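Local coordinates for protein propionate kinase (Francisella tularensis subsp. tularensis, PDB 3KHY) that probably catalyses the reversible transfer of a phosphate group between ATP and acetate or propionate, forming the acyl phosphate and ADP, at residues S2-L7 against I19-S24; K15-N20 against L27-A32; V42-E47 against E64-F69; I79-H84 against E134-A139; K179-Q184 against I368-E373. All coordinates share one frame; numbering follows the deposited sequence. Where two conformers were deposited one is given.

Contact 1 of 5, residues S2-L7 against I19-S24; sequences SEILVL and INPHTS
Ile19 and Ile4 meet as an antiparallel hydrogen-bonded pair where strand 3-9 runs beside strand 14-20. Ile4 N donates to Ile19 O at 2.8 Å, and Ile19 N returns the bond to Ile4 O at 2.9 Å. Both bonds are close to straight. Ile19 O also receives the CA-H of Glu3, with Glu3 CA 3.4 Å away.

The two isoleucines leave the sheet on the same face but touch different partners. Ile4 CG1, anti to its own carbonyl carbon (chi1 -58°), crosses the Pro21 ring at about a right angle and presses on Pro21 CG at 3.5 Å, tighter than usual for two carbons. Ile19 sends CD1 to Val6 CG2, 4.0 Å off. Helix 372-382 covers this face, with Thr380 on Ile4 and Ile376 on Val6.

Ser2 turns its O toward Pro21, 3.5 Å from CD, while Asn20 ND2 stands nearby at too poor an angle to bond. Asn20 instead uses OD1, which accepts from His22 N, an Asx turn, and from Thr23 N as well, which makes an Asx motif; the chain bends away beyond Pro21. Ser2 OG comes to the edge of the His22 ring, but Ser2 is poorly ordered and His22 has two conformers, so that approach is doubtful.

The chemistry implies that the paired backbone bonds at Ile4 and Ile19 set the register, with apolar packing on one face backing them.

Contact 2 of 5, residues K15-N20 against L27-A32; sequences KFALIN and LVTGLA
Phe16 and Gly30 pair twice through their backbones, Phe16 N to Gly30 O at 3.0 Å and Gly30 N to Phe16 O at 2.8 Å. The first is nearly straight at the hydrogen; the second is bent, with an N-H...O angle of 139°. Further along, Leu18 N reaches Val28 O at 2.8 Å.

The regular pattern then breaks. Leu18 O accepts from Leu27 N, also at 2.8 Å, while the buried Val28 N has no partner anywhere in the model. Two residues, Leu27 with helical backbone angles and Val28, thus stand opposite Leu18, consistent with a classic beta bulge. The backbones of Lys15 and Ala17 bond outward to Asn8 and Val6, those of Thr29 and Leu31 to Lys45 and Val43. Lys15 NZ is held by a salt bridge to Glu373.

Gly30 has no side chain, and the Phe16 ring lies over its backbone: Gly30 CA sits 3.6 Å from the ring centroid in a CH-pi contact over the face. A chi1 of 60° puts Phe16 CG between its own N and carbonyl carbon, and the ring beyond it lies against the neighbouring strand.

This is the second antiparallel hairpin of the N-terminal sheet, as in other members of the actin-like ATPase superfamily, and Lys15, predicted to bind ATP, stands on it.

Contact 3 of 5, residues V42-E47 against E64-F69; sequences VVFKAE and EMLKDF
Strand 42-45 runs only 23° off the direction of helix 64-69, their axes 10.6 Å apart, and Phe44 and Val42 point from the strand at Phe69 and Met65 of the helix. This is a helix packed on one face of a beta sheet in an alpha/beta domain; the helix belongs to 59-72, which follows the hairpin of strands 41-45 and 49-53.

The two phenylalanines carry most of the contact. Their rings form an offset stack with centroids 4.2 Å apart and planes tilted by 13°. Phe44 CD1 lies above the centre of the Phe69 ring, whereas Phe69 CD2 sits toward the rim of Phe44. Phe44 CE1 comes to 3.4 Å from Phe69 CG, the shortest approach of the pair. The side chains enter from opposite directions and slide past one another: Phe69 CG is anti to its backbone N (chi1 177°), and the ring beyond it lies against Phe44.

The edge of the Phe44 ring meets two more helix residues, Leu66 through CD1 and Met65 through CG, the latter 4.1 Å from Phe44 CZ. Phe16 of strand 14-20 adds a third ring, steeply inclined to Phe44, and Val28 of strand 25-33 also touches Phe69.

Residue 65 is selenomethionine; its chain is extended as far as SE, which lies 3.6 Å from Val42 CG2.

Contact 4 of 5, residues I79-H84 against E134-A139; sequences IVAIGH and ELPQVA
Strands 79-84 and 137-139 run parallel, their axes 4.7 Å apart, with Ile82 beside Gln137, Gly83 beside Val138 and His84 beside Ala139. Ile82 bonds the neighbouring segment through both its N and its O: the N donates to Pro136 O at 3.1 Å, and the O accepts from Val138 N at 2.9 Å. His84 N then takes Val138 O at 2.8 Å.

Before the strand proper, Leu135 packs across the start of strand 79-86. Its CD1 is pushed to 3.5 Å from Ile79 CG2, a tight fit, and also rests on Ile82 CG1, the side chains crossing at about a right angle. Its other methyl, CD2, lies 3.3 Å from Ile79 O.

Gln137 and His84 rise on the same face as Ile82, and Gln137 NE2 approaches His84 NE2 with ring and amide planes 40° apart. That pair is modelled as a weak, bent hydrogen bond so short that its details are doubtful. Cys128 of helix 118-131 lies against both side chains.

With strand 3-9 on the far side of 79-86, this is the parallel part of the mixed N-terminal sheet; the chain between the two strands holds the short strand 97-98 and helices 101-109 and 118-131, as expected of the actin-like ATPase fold.

Contact 5 of 5, residues K179-Q184 against I368-E373; sequences KYVSEQ and IATNEE
Tyr180 lies with one ring face toward Asn371, where helix 175-188 packs against the loop running from strand 365-367 into helix 372-382, in the alpha/beta domain built on the second sheet. Asn371 CB sits over that face in a CH-pi contact, 4.2 Å from the ring centroid, its amide turned 65° from the ring plane. The opposite face is covered from within the same helix by Gln184 CG, toward the rim, so the ring is sandwiched. Tyr180 CG is anti to the backbone N (chi1 174°), and the ring beyond it lies against the loop.

The next residue, Val181, splits its methyls. CG2 meets Thr370 CB at 3.6 Å, the side chains crossing at about a right angle, while CG1 leans on Ile368 CB at 4.2 Å. Thr370 OG1 is bonded to Ser177 OG, and Thr370 N to Glu325, a predicted ATP-binding residue. Asn371 is the N-cap of helix 372-382, its OD1 accepting from Leu374 N; next to it, Glu372, a predicted magnesium ligand, makes a salt bridge to Arg85.

At the ring edge a water lies in plane, 3.0 Å from Tyr180 OH, and donates to Ala369 O at 2.7 Å.

In the fold
Contacts 1, 2 and 4 are neighbouring strand pairings of the N-terminal mixed sheet, knit by backbone hydrogen bonds: antiparallel in the first two, parallel in contact 4. Contacts 1, 3 and 4 are buried, contacts 2 and 5 partly buried. Contacts 1 and 2 share strand 14-20, and strand 3-9 links contact 1 to contact 4. Contact 3 lays a helix on the sheet by apolar and aromatic packing alone, its strand 41-45 bonding to strand 25-33 of contact 2. Contact 5 lies beside the second sheet, where the chain enters the helix that covers the first; it combines apolar packing with a water bridge near predicted nucleotide-binding residues. Its Glu373 forms a salt bridge with Lys15 and packs against Ile19.

Contact 1 of 5, residues S2-L7 against I19-S24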
# COMPACT_ATOMS: atom_id res chain seq x y z
N SER A 2 24.19 -36.93 -10.26
CA SER A 2 24.82 -35.62 -10.46
C SER A 2 24.37 -34.62 -9.40
O SER A 2 23.32 -34.78 -8.77
CB SER A 2 24.51 -35.09 -11.86
OG SER A 2 23.12 -34.84 -12.01
N GLU A 3 25.18 -33.58 -9.20
CA GLU A 3 24.93 -32.59 -8.18
C GLU A 3 25.05 -31.16 -8.71
O GLU A 3 25.82 -30.90 -9.64
CB GLU A 3 25.88 -32.81 -6.99
CG GLU A 3 25.69 -34.17 -6.31
CD GLU A 3 26.77 -34.48 -5.29
OE1 GLU A 3 27.52 -33.56 -4.91
OE2 GLU A 3 26.87 -35.66 -4.87
N ILE A 4 24.29 -30.25 -8.11
CA ILE A 4 24.33 -28.84 -8.47
C ILE A 4 24.82 -28.05 -7.26
O ILE A 4 24.37 -28.29 -6.13
CB ILE A 4 22.93 -28.33 -8.83
CG1 ILE A 4 22.33 -29.14 -9.98
CG2 ILE A 4 22.98 -26.84 -9.18
CD1 ILE A 4 22.70 -28.62 -11.35
N LEU A 5 25.74 -27.13 -7.49
CA LEU A 5 26.22 -26.25 -6.44
C LEU A 5 25.36 -25.00 -6.48
O LEU A 5 25.32 -24.32 -7.50
CB LEU A 5 27.69 -25.89 -6.66
CG LEU A 5 28.26 -24.93 -5.62
CD1 LEU A 5 28.16 -25.55 -4.23
CD2 LEU A 5 29.70 -24.57 -5.95
N VAL A 6 24.69 -24.70 -5.38
CA VAL A 6 23.77 -23.55 -5.33
C VAL A 6 24.36 -22.44 -4.48
O VAL A 6 24.75 -22.67 -3.33
CB VAL A 6 22.39 -23.97 -4.78
CG1 VAL A 6 21.46 -22.75 -4.69
CG2 VAL A 6 21.78 -25.02 -5.67
N LEU A 7 24.44 -21.23 -5.03
CA LEU A 7 25.11 -20.14 -4.33
C LEU A 7 24.24 -18.91 -4.18
O LEU A 7 23.47 -18.55 -5.06
CB LEU A 7 26.37 -19.71 -5.08
CG LEU A 7 27.43 -20.78 -5.34
CD1 LEU A 7 28.54 -20.17 -6.20
CD2 LEU A 7 27.99 -21.32 -4.01
N ILE A 19 23.28 -29.94 -3.98
CA ILE A 19 21.97 -30.56 -4.08
C ILE A 19 21.91 -31.56 -5.23
O ILE A 19 22.45 -31.31 -6.30
CB ILE A 19 20.88 -29.48 -4.22
CG1 ILE A 19 20.82 -28.65 -2.94
CG2 ILE A 19 19.50 -30.10 -4.52
CD1 ILE A 19 19.99 -27.42 -3.06
N ASN A 20 21.27 -32.70 -4.99
CA ASN A 20 21.00 -33.66 -6.05
C ASN A 20 19.58 -33.43 -6.54
O ASN A 20 18.62 -33.73 -5.82
CB ASN A 20 21.17 -35.09 -5.55
CG ASN A 20 20.95 -36.12 -6.64
OD1 ASN A 20 19.95 -36.09 -7.36
ND2 ASN A 20 21.89 -37.05 -6.77
N PRO A 21 19.45 -32.88 -7.75
CA PRO A 21 18.15 -32.45 -8.30
C PRO A 21 17.19 -33.62 -8.52
O PRO A 21 15.98 -33.43 -8.53
CB PRO A 21 18.52 -31.85 -9.67
CG PRO A 21 20.00 -31.68 -9.65
CD PRO A 21 20.54 -32.71 -8.72
N HIS A 22 17.74 -34.82 -8.69
CA HIS A 22 16.93 -35.98 -9.00
C HIS A 22 16.34 -36.64 -7.76
O HIS A 22 15.22 -37.15 -7.78
CB HIS A 22 17.74 -36.97 -9.83
CG HIS A 22 18.46 -36.34 -10.98
ND1 HIS A 22 19.81 -36.08 -10.96
CD2 HIS A 22 18.00 -35.87 -12.17
CE1 HIS A 22 20.16 -35.51 -12.10
NE2 HIS A 22 19.08 -35.37 -12.85
N THR A 23 17.10 -36.63 -6.67
CA THR A 23 16.64 -37.19 -5.41
C THR A 23 16.09 -36.09 -4.50
O THR A 23 15.43 -36.38 -3.50
CB THR A 23 17.76 -37.92 -4.66
OG1 THR A 23 18.79 -36.99 -4.32
CG2 THR A 23 18.35 -39.02 -5.53
N SER A 24 16.37 -34.84 -4.86
CA SER A 24 15.93 -33.68 -4.09
C SER A 24 16.70 -33.51 -2.79
O SER A 24 16.32 -32.70 -1.94
CB SER A 24 14.43 -33.74 -3.79
OG SER A 24 13.66 -33.66 -4.98

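Contact 2 of 5, residues K15-N20 against L27-A32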
# COMPACT_ATOMS: atom_id res chain seq x y z
N LYS A 15 26.49 -18.00 0.77
CA LYS A 15 25.67 -19.10 1.24
C LYS A 15 25.72 -20.18 0.17
O LYS A 15 25.59 -19.87 -1.01
CB LYS A 15 24.25 -18.62 1.44
CG LYS A 15 23.28 -19.72 1.79
CD LYS A 15 21.86 -19.22 1.76
CE LYS A 15 20.88 -20.36 1.97
NZ LYS A 15 19.49 -19.84 2.07
N PHE A 16 25.94 -21.43 0.56
CA PHE A 16 26.05 -22.49 -0.44
C PHE A 16 25.35 -23.79 -0.08
O PHE A 16 25.12 -24.08 1.09
CB PHE A 16 27.53 -22.76 -0.80
CG PHE A 16 28.37 -23.18 0.37
CD1 PHE A 16 28.45 -24.52 0.73
CD2 PHE A 16 29.09 -22.25 1.10
CE1 PHE A 16 29.23 -24.91 1.80
CE2 PHE A 16 29.87 -22.65 2.17
CZ PHE A 16 29.94 -23.98 2.52
N ALA A 17 25.01 -24.56 -1.10
CA ALA A 17 24.43 -25.88 -0.90
C ALA A 17 24.77 -26.78 -2.07
O ALA A 17 24.85 -26.34 -3.21
CB ALA A 17 22.91 -25.77 -0.74
N LEU A 18 24.95 -28.06 -1.76
CA LEU A 18 25.19 -29.07 -2.78
C LEU A 18 23.96 -29.95 -2.85
O LEU A 18 23.63 -30.63 -1.88
CB LEU A 18 26.40 -29.90 -2.38
CG LEU A 18 27.05 -30.73 -3.48
CD1 LEU A 18 27.33 -29.86 -4.71
CD2 LEU A 18 28.33 -31.33 -2.94
N ILE A 19 23.28 -29.94 -3.98
CA ILE A 19 21.97 -30.56 -4.08
C ILE A 19 21.91 -31.56 -5.23
O ILE A 19 22.45 -31.31 -6.30
CB ILE A 19 20.88 -29.48 -4.22
CG1 ILE A 19 20.82 -28.65 -2.94
CG2 ILE A 19 19.50 -30.10 -4.52
CD1 ILE A 19 19.99 -27.42 -3.06
N ASN A 20 21.27 -32.70 -4.99
CA ASN A 20 21.00 -33.66 -6.05
C ASN A 20 19.58 -33.43 -6.54
O ASN A 20 18.62 -33.73 -5.82
CB ASN A 20 21.17 -35.09 -5.55
CG ASN A 20 20.95 -36.12 -6.64
OD1 ASN A 20 19.95 -36.09 -7.36
ND2 ASN A 20 21.89 -37.05 -6.77
N LEU A 27 22.94 -32.39 0.18
CA LEU A 27 24.04 -33.18 0.72
C LEU A 27 24.89 -32.38 1.71
O LEU A 27 25.32 -32.89 2.74
CB LEU A 27 24.93 -33.71 -0.41
CG LEU A 27 24.28 -34.60 -1.46
CD1 LEU A 27 23.41 -33.76 -2.37
CD2 LEU A 27 25.35 -35.29 -2.27
N VAL A 28 25.16 -31.13 1.36
CA VAL A 28 25.94 -30.24 2.21
C VAL A 28 25.33 -28.87 2.10
O VAL A 28 24.86 -28.50 1.02
CB VAL A 28 27.42 -30.12 1.73
CG1 VAL A 28 28.23 -29.33 2.74
CG2 VAL A 28 28.04 -31.49 1.51
N THR A 29 25.31 -28.13 3.19
CA THR A 29 24.97 -26.72 3.10
C THR A 29 26.01 -25.98 3.90
O THR A 29 26.72 -26.58 4.70
CB THR A 29 23.59 -26.39 3.69
OG1 THR A 29 23.61 -26.65 5.09
CG2 THR A 29 22.48 -27.21 3.01
N GLY A 30 26.10 -24.67 3.69
CA GLY A 30 27.12 -23.91 4.38
C GLY A 30 26.97 -22.42 4.22
O GLY A 30 26.11 -21.93 3.49
N LEU A 31 27.82 -21.70 4.93
CA LEU A 31 27.79 -20.26 4.87
C LEU A 31 29.14 -19.69 5.25
O LEU A 31 29.64 -19.97 6.35
CB LEU A 31 26.71 -19.71 5.80
CG LEU A 31 26.66 -18.19 5.87
CD1 LEU A 31 26.12 -17.60 4.56
CD2 LEU A 31 25.80 -17.76 7.05
N ALA A 32 29.73 -18.91 4.35
CA ALA A 32 30.90 -18.11 4.66
C ALA A 32 30.43 -16.72 5.09
O ALA A 32 29.55 -16.15 4.45
CB ALA A 32 31.81 -18.01 3.45

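Contact 3 of 5, residues V42-E47 against E64-F69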
# COMPACT_ATOMS: atom_id res chain seq x y z
N VAL A 42 33.97 -20.02 7.64
CA VAL A 42 33.08 -20.79 6.79
C VAL A 42 32.49 -21.94 7.60
O VAL A 42 33.23 -22.73 8.20
CB VAL A 42 33.81 -21.34 5.57
CG1 VAL A 42 32.81 -21.94 4.58
CG2 VAL A 42 34.64 -20.24 4.91
N VAL A 43 31.16 -22.01 7.64
CA VAL A 43 30.49 -23.14 8.26
C VAL A 43 30.12 -24.17 7.21
O VAL A 43 29.61 -23.83 6.14
CB VAL A 43 29.21 -22.71 8.99
CG1 VAL A 43 28.62 -23.90 9.74
CG2 VAL A 43 29.49 -21.56 9.95
N PHE A 44 30.40 -25.43 7.49
CA PHE A 44 30.02 -26.53 6.62
C PHE A 44 29.13 -27.46 7.41
O PHE A 44 29.50 -27.90 8.51
CB PHE A 44 31.25 -27.32 6.19
CG PHE A 44 32.21 -26.57 5.31
CD1 PHE A 44 32.08 -26.60 3.93
CD2 PHE A 44 33.28 -25.88 5.86
CE1 PHE A 44 32.98 -25.92 3.13
CE2 PHE A 44 34.19 -25.21 5.06
CZ PHE A 44 34.04 -25.23 3.70
N LYS A 45 27.98 -27.79 6.85
CA LYS A 45 27.08 -28.74 7.50
C LYS A 45 26.79 -29.91 6.58
O LYS A 45 26.03 -29.79 5.62
CB LYS A 45 25.77 -28.05 7.90
CG LYS A 45 25.94 -26.96 8.95
CD LYS A 45 24.64 -26.19 9.15
CE LYS A 45 24.73 -25.27 10.37
NZ LYS A 45 23.49 -24.47 10.57
N ALA A 46 27.42 -31.05 6.86
CA ALA A 46 27.09 -32.28 6.15
C ALA A 46 26.47 -33.22 7.17
O ALA A 46 25.38 -32.95 7.66
CB ALA A 46 28.32 -32.90 5.54
N GLU A 47 27.16 -34.30 7.48
CA GLU A 47 26.73 -35.19 8.55
C GLU A 47 26.79 -34.45 9.88
O GLU A 47 25.88 -34.56 10.71
CB GLU A 47 27.60 -36.45 8.60
CG GLU A 47 26.94 -37.67 7.98
CD GLU A 47 25.70 -38.11 8.74
OE1 GLU A 47 25.56 -37.75 9.93
OE2 GLU A 47 24.86 -38.82 8.14
N GLU A 64 38.37 -20.86 -2.65
CA GLU A 64 39.35 -21.93 -2.71
C GLU A 64 39.12 -22.92 -1.58
O GLU A 64 39.31 -24.12 -1.74
CB GLU A 64 40.78 -21.37 -2.63
CG GLU A 64 41.24 -20.65 -3.88
CD GLU A 64 42.73 -20.38 -3.86
OE1 GLU A 64 43.45 -21.01 -3.05
OE2 GLU A 64 43.20 -19.53 -4.66
N MSE A 65 38.69 -22.41 -0.43
CA MSE A 65 38.36 -23.28 0.69
C MSE A 65 37.13 -24.12 0.35
O MSE A 65 37.07 -25.31 0.67
CB MSE A 65 38.13 -22.47 1.96
CG MSE A 65 37.61 -23.31 3.12
SE MSE A 65 37.60 -22.34 4.81
CE MSE A 65 39.48 -22.57 5.35
N LEU A 66 36.16 -23.50 -0.31
CA LEU A 66 34.97 -24.22 -0.72
C LEU A 66 35.38 -25.29 -1.72
O LEU A 66 34.96 -26.44 -1.61
CB LEU A 66 33.95 -23.27 -1.35
CG LEU A 66 32.71 -23.95 -1.93
CD1 LEU A 66 32.10 -24.89 -0.90
CD2 LEU A 66 31.69 -22.93 -2.41
N LYS A 67 36.21 -24.92 -2.69
CA LYS A 67 36.70 -25.88 -3.66
C LYS A 67 37.43 -27.02 -2.96
O LYS A 67 37.20 -28.19 -3.25
CB LYS A 67 37.61 -25.22 -4.69
CG LYS A 67 38.08 -26.15 -5.80
CD LYS A 67 38.80 -25.38 -6.90
CE LYS A 67 39.09 -26.26 -8.11
NZ LYS A 67 39.70 -25.48 -9.23
N ASP A 68 38.32 -26.67 -2.03
CA ASP A 68 39.10 -27.67 -1.31
C ASP A 68 38.19 -28.68 -0.64
O ASP A 68 38.42 -29.89 -0.71
CB ASP A 68 40.00 -27.01 -0.27
CG ASP A 68 41.18 -26.28 -0.89
OD1 ASP A 68 41.45 -26.49 -2.09
OD2 ASP A 68 41.83 -25.50 -0.17
N PHE A 69 37.14 -28.18 0.02
CA PHE A 69 36.20 -29.05 0.72
C PHE A 69 35.50 -30.01 -0.23
O PHE A 69 35.32 -31.19 0.09
CB PHE A 69 35.17 -28.20 1.47
CG PHE A 69 34.12 -29.01 2.17
CD1 PHE A 69 33.00 -29.45 1.49
CD2 PHE A 69 34.26 -29.34 3.51
CE1 PHE A 69 32.03 -30.20 2.13
CE2 PHE A 69 33.29 -30.08 4.16
CZ PHE A 69 32.18 -30.52 3.47

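Contact 4 of 5, residues I79-H84 against E134-A139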
# COMPACT_ATOMS: atom_id res chain seq x y z
N ILE A 79 29.67 -32.66 -9.57
CA ILE A 79 28.97 -31.41 -9.84
C ILE A 79 28.87 -31.15 -11.33
O ILE A 79 29.87 -31.18 -12.04
CB ILE A 79 29.65 -30.22 -9.14
CG1 ILE A 79 29.54 -30.38 -7.62
CG2 ILE A 79 29.01 -28.90 -9.58
CD1 ILE A 79 30.35 -29.37 -6.84
N VAL A 80 27.65 -30.88 -11.81
CA VAL A 80 27.42 -30.69 -13.24
C VAL A 80 27.14 -29.23 -13.60
O VAL A 80 27.24 -28.86 -14.77
CB VAL A 80 26.28 -31.59 -13.75
CG1 VAL A 80 24.97 -31.22 -13.08
CG2 VAL A 80 26.14 -31.48 -15.26
N ALA A 81 26.77 -28.42 -12.62
CA ALA A 81 26.53 -27.00 -12.88
C ALA A 81 26.46 -26.19 -11.60
O ALA A 81 26.39 -26.75 -10.50
CB ALA A 81 25.25 -26.82 -13.70
N ILE A 82 26.48 -24.87 -11.75
CA ILE A 82 26.36 -23.94 -10.63
C ILE A 82 25.15 -23.02 -10.82
O ILE A 82 25.00 -22.38 -11.87
CB ILE A 82 27.62 -23.07 -10.50
CG1 ILE A 82 28.87 -23.95 -10.35
CG2 ILE A 82 27.50 -22.11 -9.32
CD1 ILE A 82 30.16 -23.17 -10.43
N GLY A 83 24.28 -22.97 -9.82
CA GLY A 83 23.13 -22.08 -9.86
C GLY A 83 23.29 -20.92 -8.90
O GLY A 83 23.59 -21.13 -7.73
N HIS A 84 23.10 -19.70 -9.40
CA HIS A 84 23.27 -18.49 -8.62
C HIS A 84 21.94 -17.83 -8.36
O HIS A 84 21.18 -17.58 -9.30
CB HIS A 84 24.14 -17.48 -9.37
CG HIS A 84 25.54 -17.95 -9.64
ND1 HIS A 84 26.60 -17.64 -8.83
CD2 HIS A 84 26.04 -18.71 -10.64
CE1 HIS A 84 27.70 -18.18 -9.31
NE2 HIS A 84 27.39 -18.85 -10.41
N GLU A 134 34.95 -25.35 -16.03
CA GLU A 134 34.31 -26.38 -16.84
C GLU A 134 32.79 -26.37 -16.71
O GLU A 134 32.08 -26.91 -17.56
CB GLU A 134 34.86 -27.77 -16.48
CG GLU A 134 36.34 -27.96 -16.79
CD GLU A 134 36.86 -29.33 -16.37
OE1 GLU A 134 36.11 -30.07 -15.69
OE2 GLU A 134 38.01 -29.67 -16.73
N LEU A 135 32.28 -25.76 -15.64
CA LEU A 135 30.87 -25.88 -15.32
C LEU A 135 29.98 -24.80 -15.95
O LEU A 135 30.31 -23.62 -15.92
CB LEU A 135 30.68 -25.89 -13.81
CG LEU A 135 31.28 -27.11 -13.11
CD1 LEU A 135 31.09 -27.01 -11.61
CD2 LEU A 135 30.67 -28.40 -13.65
N PRO A 136 28.85 -25.23 -16.53
CA PRO A 136 27.83 -24.27 -16.97
C PRO A 136 27.27 -23.57 -15.74
O PRO A 136 27.26 -24.16 -14.65
CB PRO A 136 26.76 -25.15 -17.61
CG PRO A 136 27.35 -26.52 -17.73
CD PRO A 136 28.39 -26.62 -16.67
N GLN A 137 26.81 -22.34 -15.89
CA GLN A 137 26.26 -21.58 -14.78
C GLN A 137 24.89 -21.01 -15.15
O GLN A 137 24.64 -20.65 -16.30
CB GLN A 137 27.21 -20.46 -14.36
CG GLN A 137 28.64 -20.94 -14.13
CD GLN A 137 29.50 -19.90 -13.43
OE1 GLN A 137 30.55 -19.52 -13.94
NE2 GLN A 137 29.06 -19.45 -12.27
N VAL A 138 24.00 -20.96 -14.16
CA VAL A 138 22.64 -20.48 -14.36
C VAL A 138 22.29 -19.43 -13.31
O VAL A 138 22.67 -19.56 -12.14
CB VAL A 138 21.63 -21.65 -14.29
CG1 VAL A 138 20.20 -21.13 -14.11
CG2 VAL A 138 21.74 -22.53 -15.53
N ALA A 139 21.57 -18.38 -13.73
CA ALA A 139 21.07 -17.36 -12.82
C ALA A 139 19.56 -17.54 -12.60
O ALA A 139 18.80 -17.70 -13.56
CB ALA A 139 21.36 -15.98 -13.38

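Contact 5 of 5, residues K179-Q184 against I368-E373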
# COMPACT_ATOMS: atom_id res chain seq x y z
N LYS A 179 7.21 -19.63 -6.35
CA LYS A 179 7.15 -20.60 -7.44
C LYS A 179 7.24 -22.05 -6.94
O LYS A 179 6.41 -22.89 -7.27
CB LYS A 179 8.26 -20.33 -8.45
CG LYS A 179 8.16 -21.17 -9.72
CD LYS A 179 9.13 -20.68 -10.78
CE LYS A 179 8.87 -21.33 -12.14
NZ LYS A 179 9.74 -22.52 -12.29
N TYR A 180 8.27 -22.33 -6.14
CA TYR A 180 8.44 -23.66 -5.59
C TYR A 180 7.20 -24.08 -4.79
O TYR A 180 6.69 -25.18 -4.96
CB TYR A 180 9.69 -23.74 -4.71
CG TYR A 180 9.82 -25.07 -4.00
CD1 TYR A 180 10.38 -26.16 -4.65
CD2 TYR A 180 9.32 -25.24 -2.72
CE1 TYR A 180 10.48 -27.38 -4.02
CE2 TYR A 180 9.42 -26.47 -2.07
CZ TYR A 180 9.99 -27.53 -2.74
OH TYR A 180 10.08 -28.75 -2.12
N VAL A 181 6.71 -23.21 -3.91
CA VAL A 181 5.59 -23.59 -3.03
C VAL A 181 4.28 -23.78 -3.82
O VAL A 181 3.51 -24.71 -3.55
CB VAL A 181 5.43 -22.60 -1.86
CG1 VAL A 181 4.10 -22.80 -1.15
CG2 VAL A 181 6.58 -22.78 -0.86
N SER A 182 4.02 -22.92 -4.79
CA SER A 182 2.82 -23.07 -5.57
C SER A 182 2.94 -24.33 -6.43
O SER A 182 1.95 -25.02 -6.64
CB SER A 182 2.50 -21.83 -6.42
OG SER A 182 3.56 -21.52 -7.31
N GLU A 183 4.14 -24.66 -6.88
CA GLU A 183 4.34 -25.94 -7.57
C GLU A 183 4.03 -27.14 -6.67
O GLU A 183 3.43 -28.10 -7.13
CB GLU A 183 5.74 -26.08 -8.16
CG GLU A 183 5.93 -25.22 -9.39
CD GLU A 183 7.26 -25.43 -10.07
OE1 GLU A 183 8.06 -26.27 -9.59
OE2 GLU A 183 7.50 -24.75 -11.08
N GLN A 184 4.44 -27.07 -5.41
CA GLN A 184 4.18 -28.16 -4.46
C GLN A 184 2.69 -28.26 -4.16
O GLN A 184 2.14 -29.35 -4.07
CB GLN A 184 4.98 -27.99 -3.17
CG GLN A 184 6.48 -28.09 -3.35
CD GLN A 184 6.89 -29.44 -3.95
OE1 GLN A 184 7.62 -29.50 -4.93
NE2 GLN A 184 6.41 -30.52 -3.35
N ILE A 368 3.22 -25.58 3.81
CA ILE A 368 4.12 -26.26 2.89
C ILE A 368 5.51 -25.67 3.08
O ILE A 368 5.68 -24.45 3.05
CB ILE A 368 3.66 -26.06 1.43
CG1 ILE A 368 2.26 -26.63 1.22
CG2 ILE A 368 4.67 -26.69 0.45
CD1 ILE A 368 1.74 -26.50 -0.24
N ALA A 369 6.50 -26.53 3.30
CA ALA A 369 7.85 -26.06 3.55
C ALA A 369 8.45 -25.55 2.25
O ALA A 369 8.35 -26.20 1.22
CB ALA A 369 8.71 -27.18 4.12
N THR A 370 9.06 -24.37 2.28
CA THR A 370 9.70 -23.88 1.07
C THR A 370 11.12 -24.44 0.98
O THR A 370 11.69 -24.88 1.98
CB THR A 370 9.68 -22.34 0.97
OG1 THR A 370 10.11 -21.94 -0.34
CG2 THR A 370 10.58 -21.70 2.00
N ASN A 371 11.69 -24.46 -0.22
CA ASN A 371 13.04 -24.98 -0.40
C ASN A 371 13.63 -24.27 -1.61
O ASN A 371 13.66 -24.82 -2.71
CB ASN A 371 13.04 -26.50 -0.59
CG ASN A 371 14.44 -27.12 -0.50
OD1 ASN A 371 15.45 -26.43 -0.65
ND2 ASN A 371 14.49 -28.41 -0.24
N GLU A 372 14.06 -23.03 -1.41
CA GLU A 372 14.49 -22.20 -2.52
C GLU A 372 15.77 -22.75 -3.14
O GLU A 372 15.99 -22.62 -4.33
CB GLU A 372 14.72 -20.77 -2.04
CG GLU A 372 13.43 -20.06 -1.61
CD GLU A 372 13.63 -19.17 -0.39
OE1 GLU A 372 13.62 -19.69 0.75
OE2 GLU A 372 13.80 -17.95 -0.58
N GLU A 373 16.62 -23.37 -2.33
CA GLU A 373 17.88 -23.91 -2.84
C GLU A 373 17.59 -25.07 -3.79
O GLU A 373 18.21 -25.18 -4.84
CB GLU A 373 18.80 -24.37 -1.69
CG GLU A 373 19.11 -23.29 -0.65
CD GLU A 373 17.93 -23.01 0.30
OE1 GLU A 373 16.99 -23.83 0.37
OE2 GLU A 373 17.95 -21.97 0.98
O HOH W 1 8.33 -28.75 0.37